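Local coordinates for protein muconate lactonizing enzyme (Corynebacterium glutamicum, PDB 3I4K) that belongs to the muconate lactonizing enzymes of the enolase superfamily and holds a magnesium ion in its barrel domain, at residues Q34-V39 / D338-Q343; I48-G53 / V364-V369; A185-E190 / V195-D200. One frame throughout, in Å; residues are numbered along the deposited sequence.

Interaction 1 (Q34-V39 / D338-Q343); sequences QHILLV and DTYIVQ
Tyr340 reaches from the loop that follows helix 332-335 toward Ile36 and Leu38, two side chains of the middle strand in the three-stranded antiparallel sheet of the enolase-type N-terminal domain. Because 338-343 belongs to the C-terminal part of the chain, the contact is a worked example of a single aromatic ring from one domain packing on the sheet of the other. Leu38 makes the apolar contact with the ring: its CD1 lies at the ring edge, in the ring plane, 4.0 Å from Tyr340 CE2, and CD2 comes equally near that carbon. Ile36 and Tyr340 approach each other from opposite directions, and the isoleucine methyls rest on the hydroxyl oxygen, CG2 lying 3.9 Å from Tyr340 OH. The tyrosine CG sits between the backbone N and the carbonyl carbon (chi1 56°), which sends the long ring across to the strand. No hydrogen bond crosses between the two segments. Polar demand is met outside the pair, since the buried Tyr340 hydroxyl hydrogen-bonds OE2 of Glu52 on the adjoining strand 48-53. Around the phenol end, the nearest carbon of Ile36 is CD1, 3.8 Å from Tyr340 OH.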
ATOM      1  N   GLN A  34      14.532 -28.231   0.378  1.00 50.01           N
ATOM      2  CA  GLN A  34      13.429 -27.314   0.144  1.00 49.42           C
ATOM      3  C   GLN A  34      12.917 -27.524  -1.270  1.00 49.69           C
ATOM      4  O   GLN A  34      13.683 -27.861  -2.176  1.00 51.28           O
ATOM      5  CB  GLN A  34      13.875 -25.860   0.337  1.00 49.37           C
ATOM      6  CG  GLN A  34      12.808 -24.816  -0.016  1.00 49.12           C
ATOM      7  CD  GLN A  34      11.596 -24.839   0.916  1.00 50.26           C
ATOM      8  OE1 GLN A  34      11.003 -25.891   1.161  1.00 48.31           O
ATOM      9  NE2 GLN A  34      11.217 -23.668   1.425  1.00 51.05           N
ATOM     10  N   HIS A  35      11.613 -27.349  -1.444  1.00 48.39           N
ATOM     11  CA  HIS A  35      10.972 -27.508  -2.737  1.00 48.07           C
ATOM     12  C   HIS A  35      10.584 -26.115  -3.190  1.00 49.13           C
ATOM     13  O   HIS A  35       9.880 -25.386  -2.487  1.00 50.00           O
ATOM     14  CB  HIS A  35       9.735 -28.394  -2.601  1.00 47.33           C
ATOM     15  CG  HIS A  35       9.967 -29.608  -1.757  1.00 48.39           C
ATOM     16  ND1 HIS A  35      10.912 -30.560  -2.070  1.00 48.07           N
ATOM     17  CD2 HIS A  35       9.418 -29.996  -0.582  1.00 46.71           C
ATOM     18  CE1 HIS A  35      10.938 -31.481  -1.122  1.00 48.26           C
ATOM     19  NE2 HIS A  35      10.041 -31.161  -0.208  1.00 48.34           N
ATOM     20  N   ILE A  36      11.047 -25.749  -4.374  1.00 48.92           N
ATOM     21  CA  ILE A  36      10.787 -24.429  -4.898  1.00 47.30           C
ATOM     22  C   ILE A  36      10.192 -24.467  -6.293  1.00 48.35           C
ATOM     23  O   ILE A  36      10.702 -25.153  -7.177  1.00 49.31           O
ATOM     24  CB  ILE A  36      12.103 -23.632  -4.927  1.00 47.47           C
ATOM     25  CG1 ILE A  36      12.720 -23.641  -3.525  1.00 47.69           C
ATOM     26  CG2 ILE A  36      11.862 -22.218  -5.434  1.00 44.94           C
ATOM     27  CD1 ILE A  36      14.105 -23.052  -3.442  1.00 48.17           C
ATOM     28  N   LEU A  37       9.094 -23.748  -6.485  1.00 47.60           N
ATOM     29  CA  LEU A  37       8.491 -23.674  -7.803  1.00 47.67           C
ATOM     30  C   LEU A  37       9.062 -22.415  -8.434  1.00 49.36           C
ATOM     31  O   LEU A  37       8.562 -21.315  -8.191  1.00 49.77           O
ATOM     32  CB  LEU A  37       6.972 -23.536  -7.734  1.00 44.56           C
ATOM     33  CG  LEU A  37       6.381 -23.425  -9.145  1.00 44.66           C
ATOM     34  CD1 LEU A  37       6.474 -24.792  -9.826  1.00 43.09           C
ATOM     35  CD2 LEU A  37       4.936 -22.945  -9.098  1.00 41.52           C
ATOM     36  N   LEU A  38      10.119 -22.571  -9.227  1.00 50.22           N
ATOM     37  CA  LEU A  38      10.737 -21.427  -9.887  1.00 49.59           C
ATOM     38  C   LEU A  38       9.889 -21.073 -11.097  1.00 49.44           C
ATOM     39  O   LEU A  38       9.822 -21.828 -12.062  1.00 51.57           O
ATOM     40  CB  LEU A  38      12.166 -21.769 -10.317  1.00 51.42           C
ATOM     41  CG  LEU A  38      13.011 -20.646 -10.926  1.00 52.73           C
ATOM     42  CD1 LEU A  38      13.284 -19.558  -9.891  1.00 52.57           C
ATOM     43  CD2 LEU A  38      14.327 -21.235 -11.417  1.00 53.66           C
ATOM     44  N   VAL A  39       9.221 -19.931 -11.033  1.00 47.89           N
ATOM     45  CA  VAL A  39       8.364 -19.486 -12.123  1.00 47.88           C
ATOM     46  C   VAL A  39       9.074 -18.382 -12.896  1.00 46.68           C
ATOM     47  O   VAL A  39       9.724 -17.522 -12.307  1.00 46.09           O
ATOM     48  CB  VAL A  39       7.008 -18.952 -11.579  1.00 47.99           C
ATOM     49  CG1 VAL A  39       6.109 -18.537 -12.729  1.00 49.38           C
ATOM     50  CG2 VAL A  39       6.324 -20.026 -10.743  1.00 49.54           C
ATOM     51  N   ASP A 338      23.371 -25.617  -1.368  1.00 62.12           N
ATOM     52  CA  ASP A 338      23.821 -25.151  -2.673  1.00 61.98           C
ATOM     53  C   ASP A 338      22.825 -24.120  -3.204  1.00 62.56           C
ATOM     54  O   ASP A 338      21.737 -23.963  -2.651  1.00 63.10           O
ATOM     55  CB  ASP A 338      23.942 -26.337  -3.633  1.00 61.57           C
ATOM     56  CG  ASP A 338      24.528 -25.950  -4.976  1.00 60.89           C
ATOM     57  OD1 ASP A 338      25.449 -25.110  -5.010  1.00 60.91           O
ATOM     58  OD2 ASP A 338      24.081 -26.497  -6.002  1.00 63.06           O
ATOM     59  N   THR A 339      23.193 -23.411  -4.267  1.00 61.62           N
ATOM     60  CA  THR A 339      22.308 -22.402  -4.829  1.00 62.44           C
ATOM     61  C   THR A 339      22.158 -22.508  -6.347  1.00 62.44           C
ATOM     62  O   THR A 339      22.557 -23.502  -6.953  1.00 62.68           O
ATOM     63  CB  THR A 339      22.796 -20.978  -4.447  1.00 61.98           C
ATOM     64  OG1 THR A 339      22.099 -19.999  -5.226  1.00 63.20           O
ATOM     65  CG2 THR A 339      24.287 -20.841  -4.672  1.00 61.38           C
ATOM     66  N   TYR A 340      21.551 -21.491  -6.948  1.00 62.06           N
ATOM     67  CA  TYR A 340      21.349 -21.432  -8.391  1.00 63.03           C
ATOM     68  C   TYR A 340      21.154 -19.972  -8.759  1.00 62.84           C
ATOM     69  O   TYR A 340      20.353 -19.638  -9.633  1.00 61.40           O
ATOM     70  CB  TYR A 340      20.111 -22.235  -8.801  1.00 64.74           C
ATOM     71  CG  TYR A 340      18.838 -21.827  -8.096  1.00 67.03           C
ATOM     72  CD1 TYR A 340      18.669 -22.061  -6.734  1.00 68.04           C
ATOM     73  CD2 TYR A 340      17.799 -21.207  -8.791  1.00 68.17           C
ATOM     74  CE1 TYR A 340      17.501 -21.691  -6.079  1.00 70.09           C
ATOM     75  CE2 TYR A 340      16.625 -20.830  -8.143  1.00 69.53           C
ATOM     76  CZ  TYR A 340      16.487 -21.076  -6.787  1.00 69.82           C
ATOM     77  OH  TYR A 340      15.337 -20.709  -6.131  1.00 71.70           O
ATOM     78  N   ILE A 341      21.915 -19.106  -8.100  1.00 64.15           N
ATOM     79  CA  ILE A 341      21.782 -17.681  -8.326  1.00 65.66           C
ATOM     80  C   ILE A 341      23.024 -16.925  -8.820  1.00 66.55           C
ATOM     81  O   ILE A 341      23.009 -15.695  -8.906  1.00 68.25           O
ATOM     82  CB  ILE A 341      21.227 -17.016  -7.036  1.00 65.78           C
ATOM     83  CG1 ILE A 341      20.188 -15.970  -7.417  1.00 66.68           C
ATOM     84  CG2 ILE A 341      22.347 -16.418  -6.200  1.00 64.39           C
ATOM     85  CD1 ILE A 341      19.046 -16.530  -8.240  1.00 67.87           C
ATOM     86  N   VAL A 342      24.088 -17.647  -9.156  1.00 65.80           N
ATOM     87  CA  VAL A 342      25.315 -17.010  -9.649  1.00 65.11           C
ATOM     88  C   VAL A 342      26.037 -16.194  -8.574  1.00 64.22           C
ATOM     89  O   VAL A 342      27.095 -16.600  -8.088  1.00 64.56           O
ATOM     90  CB  VAL A 342      25.023 -16.084 -10.858  1.00 65.32           C
ATOM     91  CG1 VAL A 342      26.298 -15.391 -11.307  1.00 65.30           C
ATOM     92  CG2 VAL A 342      24.432 -16.889 -12.000  1.00 64.53           C
ATOM     93  N   GLN A 343      25.478 -15.043  -8.209  1.00 62.63           N
ATOM     94  CA  GLN A 343      26.089 -14.200  -7.183  1.00 61.16           C
ATOM     95  C   GLN A 343      25.841 -14.774  -5.800  1.00 60.33           C
ATOM     96  O   GLN A 343      25.064 -15.712  -5.635  1.00 60.14           O
ATOM     97  CB  GLN A 343      25.525 -12.779  -7.233  1.00 61.24           C
ATOM     98  CG  GLN A 343      25.722 -12.078  -8.557  1.00 62.11           C
ATOM     99  CD  GLN A 343      24.457 -12.030  -9.382  1.00 62.85           C
ATOM    100  OE1 GLN A 343      23.796 -13.049  -9.596  1.00 64.64           O
ATOM    101  NE2 GLN A 343      24.111 -10.838  -9.855  1.00 61.98           N
TER

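Interaction 2 (I48-G53 / V364-V369); sequences IGYGEG and VDMDKV
The ring of Tyr50 carries Val364 over one face, with CG1 of the valine 3.8 Å from the ring centroid and 24° off the normal, a CH-pi contact displaced toward the rim. Nearer the phenol end, the second methyl, Val364 CG2, comes within 3.3 Å of Tyr50 CE2, so the two branches of the valine share the CD2-CE2 side of the ring. Beyond the ring atoms, the selenium of Met366, a selenomethionine, lies near the hydroxyl end.

In the fold, this is where an outermost strand of the antiparallel sheet in the enolase-type N-terminal domain meets the start of the C-terminal helix 366-372. Val364 stands just ahead of that helix, and both it and Tyr50 also touch Ile309 of helix 308-320, which brings the barrel domain to the same place. Tyr50 CG lies anti to the carbonyl carbon, beside its backbone N (chi1 -64°), directing the ring away from the strand toward the valine. Met366 instead bends at chi2 and chi3, and this brings its end closer to the tyrosine than its first bond would suggest.

Helix 366-372, which carries Met366, begins with an N-cap. Asp365 OD1 accepts from Lys368 N at 2.9 Å, the donor standing above the carboxylate plane, and takes a weak second bond from Asp367 N. A capped first turn fixes the backbone on which Met366 is carried, and a carboxylate there would probably interact well with the helix dipole. No hydrogen bond crosses between strand and helix; at the hydroxyl end the approach is a loose one, with Met366 SE 4.1 Å from Tyr50 OH.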
ATOM      1  N   ILE A  48      13.796 -12.146 -19.082  1.00 54.62           N
ATOM      2  CA  ILE A  48      13.145 -13.204 -18.309  1.00 55.40           C
ATOM      3  C   ILE A  48      13.112 -12.861 -16.814  1.00 54.66           C
ATOM      4  O   ILE A  48      14.160 -12.659 -16.194  1.00 54.09           O
ATOM      5  CB  ILE A  48      13.885 -14.551 -18.487  1.00 56.54           C
ATOM      6  CG1 ILE A  48      13.998 -14.894 -19.975  1.00 57.59           C
ATOM      7  CG2 ILE A  48      13.137 -15.664 -17.766  1.00 57.77           C
ATOM      8  CD1 ILE A  48      14.728 -16.199 -20.246  1.00 55.53           C
ATOM      9  N   GLY A  49      11.907 -12.794 -16.245  1.00 54.66           N
ATOM     10  CA  GLY A  49      11.755 -12.488 -14.829  1.00 53.47           C
ATOM     11  C   GLY A  49      11.474 -13.743 -14.021  1.00 52.94           C
ATOM     12  O   GLY A  49      10.751 -14.626 -14.479  1.00 53.42           O
ATOM     13  N   TYR A  50      12.029 -13.827 -12.814  1.00 52.32           N
ATOM     14  CA  TYR A  50      11.843 -15.010 -11.977  1.00 53.10           C
ATOM     15  C   TYR A  50      11.140 -14.772 -10.645  1.00 52.19           C
ATOM     16  O   TYR A  50      11.334 -13.741  -9.994  1.00 50.48           O
ATOM     17  CB  TYR A  50      13.198 -15.666 -11.714  1.00 55.93           C
ATOM     18  CG  TYR A  50      13.858 -16.196 -12.960  1.00 60.35           C
ATOM     19  CD1 TYR A  50      13.395 -17.358 -13.577  1.00 61.73           C
ATOM     20  CD2 TYR A  50      14.926 -15.518 -13.547  1.00 61.91           C
ATOM     21  CE1 TYR A  50      13.976 -17.832 -14.744  1.00 63.24           C
ATOM     22  CE2 TYR A  50      15.515 -15.982 -14.718  1.00 63.76           C
ATOM     23  CZ  TYR A  50      15.036 -17.141 -15.312  1.00 64.31           C
ATOM     24  OH  TYR A  50      15.618 -17.615 -16.467  1.00 66.06           O
ATOM     25  N   GLY A  51      10.330 -15.752 -10.251  1.00 51.29           N
ATOM     26  CA  GLY A  51       9.595 -15.689  -8.998  1.00 50.18           C
ATOM     27  C   GLY A  51       9.509 -17.082  -8.403  1.00 49.60           C
ATOM     28  O   GLY A  51       9.581 -18.069  -9.138  1.00 49.22           O
ATOM     29  N   GLU A  52       9.347 -17.173  -7.083  1.00 47.45           N
ATOM     30  CA  GLU A  52       9.269 -18.466  -6.406  1.00 45.48           C
ATOM     31  C   GLU A  52       7.923 -18.862  -5.800  1.00 45.67           C
ATOM     32  O   GLU A  52       7.290 -18.082  -5.090  1.00 47.15           O
ATOM     33  CB  GLU A  52      10.326 -18.541  -5.298  1.00 43.33           C
ATOM     34  CG  GLU A  52      11.758 -18.773  -5.781  1.00 45.27           C
ATOM     35  CD  GLU A  52      12.732 -18.961  -4.636  1.00 44.85           C
ATOM     36  OE1 GLU A  52      12.283 -19.287  -3.520  1.00 48.94           O
ATOM     37  OE2 GLU A  52      13.950 -18.803  -4.845  1.00 46.53           O
ATOM     38  N   GLY A  53       7.496 -20.089  -6.090  1.00 44.48           N
ATOM     39  CA  GLY A  53       6.277 -20.629  -5.511  1.00 42.66           C
ATOM     40  C   GLY A  53       6.847 -21.533  -4.430  1.00 41.97           C
ATOM     41  O   GLY A  53       7.247 -22.664  -4.711  1.00 41.42           O
ATOM     42  N   VAL A 364      19.848 -15.925 -12.242  1.00 58.15           N
ATOM     43  CA  VAL A 364      19.800 -17.366 -12.054  1.00 60.40           C
ATOM     44  C   VAL A 364      20.883 -18.075 -12.852  1.00 61.27           C
ATOM     45  O   VAL A 364      21.334 -17.574 -13.880  1.00 61.96           O
ATOM     46  CB  VAL A 364      18.435 -17.937 -12.480  1.00 60.52           C
ATOM     47  CG1 VAL A 364      17.319 -17.269 -11.687  1.00 61.90           C
ATOM     48  CG2 VAL A 364      18.228 -17.720 -13.963  1.00 62.00           C
ATOM     49  N   ASP A 365      21.301 -19.236 -12.359  1.00 62.32           N
ATOM     50  CA  ASP A 365      22.309 -20.055 -13.024  1.00 63.49           C
ATOM     51  C   ASP A 365      21.545 -21.225 -13.629  1.00 65.14           C
ATOM     52  O   ASP A 365      21.330 -22.243 -12.970  1.00 64.81           O
ATOM     53  CB  ASP A 365      23.330 -20.582 -12.013  1.00 63.21           C
ATOM     54  CG  ASP A 365      24.360 -21.514 -12.649  1.00 62.94           C
ATOM     55  OD1 ASP A 365      23.963 -22.411 -13.426  1.00 62.62           O
ATOM     56  OD2 ASP A 365      25.564 -21.358 -12.362  1.00 60.90           O
HETATM   57  N   MSE A 366      21.135 -21.074 -14.884  1.00 66.71           N
HETATM   58  CA  MSE A 366      20.371 -22.108 -15.567  1.00 69.52           C
HETATM   59  C   MSE A 366      20.924 -23.521 -15.477  1.00 69.03           C
HETATM   60  O   MSE A 366      20.170 -24.493 -15.575  1.00 68.09           O
HETATM   61  CB  MSE A 366      20.171 -21.722 -17.029  1.00 74.22           C
HETATM   62  CG  MSE A 366      19.082 -20.687 -17.205  1.00 81.26           C
HETATM   63 SE   MSE A 366      17.483 -21.261 -16.270  1.00 92.74          SE
HETATM   64  CE  MSE A 366      16.577 -22.164 -17.731  1.00 87.90           C
ATOM     65  N   ASP A 367      22.233 -23.643 -15.295  1.00 68.55           N
ATOM     66  CA  ASP A 367      22.833 -24.964 -15.185  1.00 68.48           C
ATOM     67  C   ASP A 367      22.387 -25.601 -13.882  1.00 67.86           C
ATOM     68  O   ASP A 367      21.912 -26.740 -13.868  1.00 67.30           O
ATOM     69  CB  ASP A 367      24.361 -24.873 -15.231  1.00 68.34           C
ATOM     70  CG  ASP A 367      24.879 -24.534 -16.617  1.00 68.36           C
ATOM     71  OD1 ASP A 367      24.499 -25.237 -17.576  1.00 67.47           O
ATOM     72  OD2 ASP A 367      25.666 -23.572 -16.747  1.00 68.26           O
ATOM     73  N   LYS A 368      22.536 -24.862 -12.786  1.00 67.18           N
ATOM     74  CA  LYS A 368      22.138 -25.370 -11.481  1.00 66.21           C
ATOM     75  C   LYS A 368      20.622 -25.474 -11.376  1.00 65.25           C
ATOM     76  O   LYS A 368      20.104 -26.309 -10.638  1.00 66.59           O
ATOM     77  CB  LYS A 368      22.706 -24.486 -10.373  1.00 65.33           C
ATOM     78  CG  LYS A 368      24.211 -24.638 -10.224  1.00 65.25           C
ATOM     79  CD  LYS A 368      24.741 -23.908  -9.009  1.00 65.77           C
ATOM     80  CE  LYS A 368      26.216 -24.195  -8.806  1.00 66.33           C
ATOM     81  NZ  LYS A 368      26.761 -23.485  -7.615  1.00 67.96           N
ATOM     82  N   VAL A 369      19.914 -24.635 -12.123  1.00 64.56           N
ATOM     83  CA  VAL A 369      18.458 -24.680 -12.125  1.00 64.26           C
ATOM     84  C   VAL A 369      18.056 -25.994 -12.781  1.00 65.40           C
ATOM     85  O   VAL A 369      17.181 -26.711 -12.290  1.00 65.95           O
ATOM     86  CB  VAL A 369      17.856 -23.515 -12.934  1.00 63.95           C
ATOM     87  CG1 VAL A 369      16.382 -23.785 -13.221  1.00 62.18           C
ATOM     88  CG2 VAL A 369      18.014 -22.214 -12.165  1.00 62.38           C
TER

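Interaction 3 (A185-E190 / V195-D200). With MG (magnesium ion), chain J.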
ATOM      1  N   ALA A 185      13.565 -23.450  27.611  1.00 42.22           N
ATOM      2  CA  ALA A 185      13.863 -22.684  28.812  1.00 44.38           C
ATOM      3  C   ALA A 185      15.339 -22.840  29.158  1.00 47.50           C
ATOM      4  O   ALA A 185      16.025 -21.859  29.448  1.00 49.16           O
ATOM      5  CB  ALA A 185      12.998 -23.160  29.974  1.00 41.10           C
ATOM      6  N   GLU A 186      15.823 -24.082  29.119  1.00 50.85           N
ATOM      7  CA  GLU A 186      17.216 -24.384  29.439  1.00 53.42           C
ATOM      8  C   GLU A 186      18.168 -23.721  28.461  1.00 53.24           C
ATOM      9  O   GLU A 186      19.230 -23.231  28.844  1.00 54.79           O
ATOM     10  CB  GLU A 186      17.450 -25.904  29.451  1.00 55.67           C
ATOM     11  CG  GLU A 186      16.969 -26.596  30.731  1.00 60.71           C
ATOM     12  CD  GLU A 186      17.145 -28.117  30.705  1.00 63.47           C
ATOM     13  OE1 GLU A 186      18.246 -28.593  30.347  1.00 64.07           O
ATOM     14  OE2 GLU A 186      16.180 -28.835  31.056  1.00 65.17           O
ATOM     15  N   LEU A 187      17.789 -23.704  27.193  1.00 52.24           N
ATOM     16  CA  LEU A 187      18.627 -23.079  26.188  1.00 51.82           C
ATOM     17  C   LEU A 187      18.663 -21.577  26.426  1.00 53.17           C
ATOM     18  O   LEU A 187      19.663 -20.919  26.131  1.00 52.00           O
ATOM     19  CB  LEU A 187      18.079 -23.383  24.792  1.00 52.23           C
ATOM     20  CG  LEU A 187      18.722 -22.660  23.613  1.00 51.23           C
ATOM     21  CD1 LEU A 187      18.458 -23.450  22.350  1.00 55.20           C
ATOM     22  CD2 LEU A 187      18.162 -21.251  23.494  1.00 52.19           C
ATOM     23  N   ALA A 188      17.568 -21.045  26.965  1.00 53.82           N
ATOM     24  CA  ALA A 188      17.454 -19.619  27.243  1.00 56.04           C
ATOM     25  C   ALA A 188      18.350 -19.202  28.401  1.00 58.29           C
ATOM     26  O   ALA A 188      18.859 -18.083  28.429  1.00 57.89           O
ATOM     27  CB  ALA A 188      16.005 -19.259  27.545  1.00 55.14           C
ATOM     28  N   ARG A 189      18.541 -20.099  29.359  1.00 61.27           N
ATOM     29  CA  ARG A 189      19.387 -19.790  30.502  1.00 64.71           C
ATOM     30  C   ARG A 189      20.852 -19.747  30.106  1.00 64.79           C
ATOM     31  O   ARG A 189      21.669 -19.149  30.800  1.00 64.45           O
ATOM     32  CB  ARG A 189      19.183 -20.820  31.610  1.00 67.65           C
ATOM     33  CG  ARG A 189      17.853 -20.672  32.317  1.00 72.17           C
ATOM     34  CD  ARG A 189      17.629 -21.761  33.349  1.00 74.81           C
ATOM     35  NE  ARG A 189      16.284 -21.682  33.913  1.00 77.69           N
ATOM     36  CZ  ARG A 189      15.168 -21.687  33.189  1.00 78.54           C
ATOM     37  NH1 ARG A 189      15.233 -21.763  31.867  1.00 78.58           N
ATOM     38  NH2 ARG A 189      13.983 -21.622  33.786  1.00 79.45           N
ATOM     39  N   GLU A 190      21.177 -20.368  28.979  1.00 66.03           N
ATOM     40  CA  GLU A 190      22.554 -20.401  28.507  1.00 66.87           C
ATOM     41  C   GLU A 190      22.851 -19.437  27.369  1.00 67.09           C
ATOM     42  O   GLU A 190      23.987 -19.356  26.912  1.00 66.64           O
ATOM     43  CB  GLU A 190      22.919 -21.806  28.039  1.00 68.72           C
ATOM     44  CG  GLU A 190      22.910 -22.861  29.121  1.00 71.59           C
ATOM     45  CD  GLU A 190      23.489 -24.168  28.628  1.00 72.76           C
ATOM     46  OE1 GLU A 190      24.656 -24.158  28.186  1.00 72.48           O
ATOM     47  OE2 GLU A 190      22.780 -25.198  28.678  1.00 73.66           O
ATOM     48  N   VAL A 195      21.725 -12.780  23.461  1.00 50.55           N
ATOM     49  CA  VAL A 195      20.878 -12.521  22.307  1.00 49.23           C
ATOM     50  C   VAL A 195      19.385 -12.489  22.617  1.00 46.51           C
ATOM     51  O   VAL A 195      18.952 -12.837  23.715  1.00 48.14           O
ATOM     52  CB  VAL A 195      21.113 -13.574  21.197  1.00 50.18           C
ATOM     53  CG1 VAL A 195      22.545 -13.489  20.684  1.00 51.87           C
ATOM     54  CG2 VAL A 195      20.831 -14.961  21.731  1.00 49.35           C
ATOM     55  N   SER A 196      18.610 -12.053  21.629  1.00 44.39           N
ATOM     56  CA  SER A 196      17.159 -11.976  21.741  1.00 40.70           C
ATOM     57  C   SER A 196      16.614 -13.323  21.293  1.00 39.79           C
ATOM     58  O   SER A 196      16.873 -13.761  20.170  1.00 40.21           O
ATOM     59  CB  SER A 196      16.613 -10.863  20.835  1.00 38.79           C
ATOM     60  OG  SER A 196      15.188 -10.896  20.772  1.00 38.77           O
ATOM     61  N   LEU A 197      15.856 -13.978  22.167  1.00 38.82           N
ATOM     62  CA  LEU A 197      15.299 -15.284  21.848  1.00 38.63           C
ATOM     63  C   LEU A 197      13.802 -15.254  21.569  1.00 38.14           C
ATOM     64  O   LEU A 197      13.035 -14.719  22.364  1.00 38.34           O
ATOM     65  CB  LEU A 197      15.580 -16.259  22.996  1.00 37.83           C
ATOM     66  CG  LEU A 197      17.057 -16.553  23.283  1.00 39.74           C
ATOM     67  CD1 LEU A 197      17.174 -17.492  24.473  1.00 37.43           C
ATOM     68  CD2 LEU A 197      17.704 -17.171  22.040  1.00 41.23           C
ATOM     69  N   ARG A 198      13.406 -15.835  20.438  1.00 36.85           N
ATOM     70  CA  ARG A 198      12.006 -15.925  20.033  1.00 36.47           C
ATOM     71  C   ARG A 198      11.710 -17.393  19.739  1.00 36.75           C
ATOM     72  O   ARG A 198      12.633 -18.167  19.472  1.00 33.88           O
ATOM     73  CB  ARG A 198      11.735 -15.141  18.742  1.00 37.85           C
ATOM     74  CG  ARG A 198      12.165 -13.692  18.739  1.00 32.94           C
ATOM     75  CD  ARG A 198      13.629 -13.580  18.383  1.00 34.31           C
ATOM     76  NE  ARG A 198      14.061 -12.191  18.353  1.00 31.99           N
ATOM     77  CZ  ARG A 198      13.852 -11.368  17.338  1.00 31.58           C
ATOM     78  NH1 ARG A 198      13.210 -11.793  16.254  1.00 31.99           N
ATOM     79  NH2 ARG A 198      14.294 -10.121  17.408  1.00 33.57           N
ATOM     80  N   ILE A 199      10.433 -17.774  19.805  1.00 35.01           N
ATOM     81  CA  ILE A 199      10.032 -19.138  19.481  1.00 35.42           C
ATOM     82  C   ILE A 199       8.930 -19.101  18.426  1.00 36.14           C
ATOM     83  O   ILE A 199       8.403 -18.033  18.099  1.00 33.55           O
ATOM     84  CB  ILE A 199       9.558 -19.927  20.728  1.00 35.38           C
ATOM     85  CG1 ILE A 199       8.378 -19.226  21.398  1.00 38.13           C
ATOM     86  CG2 ILE A 199      10.709 -20.109  21.693  1.00 35.15           C
ATOM     87  CD1 ILE A 199       7.039 -19.619  20.810  1.00 37.97           C
ATOM     88  N   ASP A 200       8.612 -20.265  17.872  1.00 35.52           N
ATOM     89  CA  ASP A 200       7.579 -20.387  16.849  1.00 34.85           C
ATOM     90  C   ASP A 200       7.098 -21.835  16.895  1.00 36.29           C
ATOM     91  O   ASP A 200       7.884 -22.761  16.674  1.00 35.91           O
ATOM     92  CB  ASP A 200       8.164 -20.053  15.468  1.00 34.34           C
ATOM     93  CG  ASP A 200       7.119 -20.085  14.366  1.00 34.49           C
ATOM     94  OD1 ASP A 200       5.952 -20.386  14.677  1.00 35.05           O
ATOM     95  OD2 ASP A 200       7.453 -19.817  13.185  1.00 35.93           O
TER
HETATM   96 MG    MG J 385       6.333 -18.884  11.443  1.00 28.28          MG
HETATM   97  O   HOH W   1       4.630 -19.524  12.482  1.00 33.52           O
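A beta-alpha-beta unit of the enolase-type barrel, made of strand 167-171, helix 177-189 and strand 196-200, supplies this contact, in which the helix lies against the strand that follows it and that strand ends at the magnesium site. Leu197 is the side chain that bridges the two. Its CG sits beside the backbone N (chi1 -63°), and its CD1 methyl meets the helix at Ala188, 3.5 Å from that residue's CA and 3.7 Å from its CB. The small alanine lets the leucine methyl come right up to the helix backbone. One residue earlier, Leu187 crosses Leu197 at a slant and touches the same methyl, its CD2 being 4.0 Å from Leu197 CD1. Leu187 also packs on Leu170 of the first strand and on helix 149-163, so the layer between helices and barrel strands continues past this pair.

On the strand, Arg198 NE donates a nearly straight bond to Ser196 OG, with the oxygen 3.0 Å away and close to the guanidinium plane. At the strand's end, Asp200 joins Glu226 and Asp251 in binding the magnesium ion. The carboxylate divides its work: Asp200 OD1 accepts from a water at 2.7 Å and from Asn202 N, and the same water also binds the ion, while Asp200 OD2 coordinates magnesium directly at 2.3 Å.

Interactions 1 and 2 adjoin, their centres about 6 Å apart, because strands 30-43 and 48-53 are neighbours in the antiparallel sheet and exchange backbone bonds. Their segments alternate along the chain (34-39, 48-53, 338-343, 364-369), so two successive strands near the start receive two successive pieces near the end. Interaction 3 is nested inside both long loops, in the barrel domain, with its centre about 31 Å from that of interaction 1 and about 37 Å from that of interaction 2. In this protein, local beta-alpha packing belongs to the barrel that holds the magnesium ion, while residues 338-369 pack against the N-terminal sheet, joining the two domains.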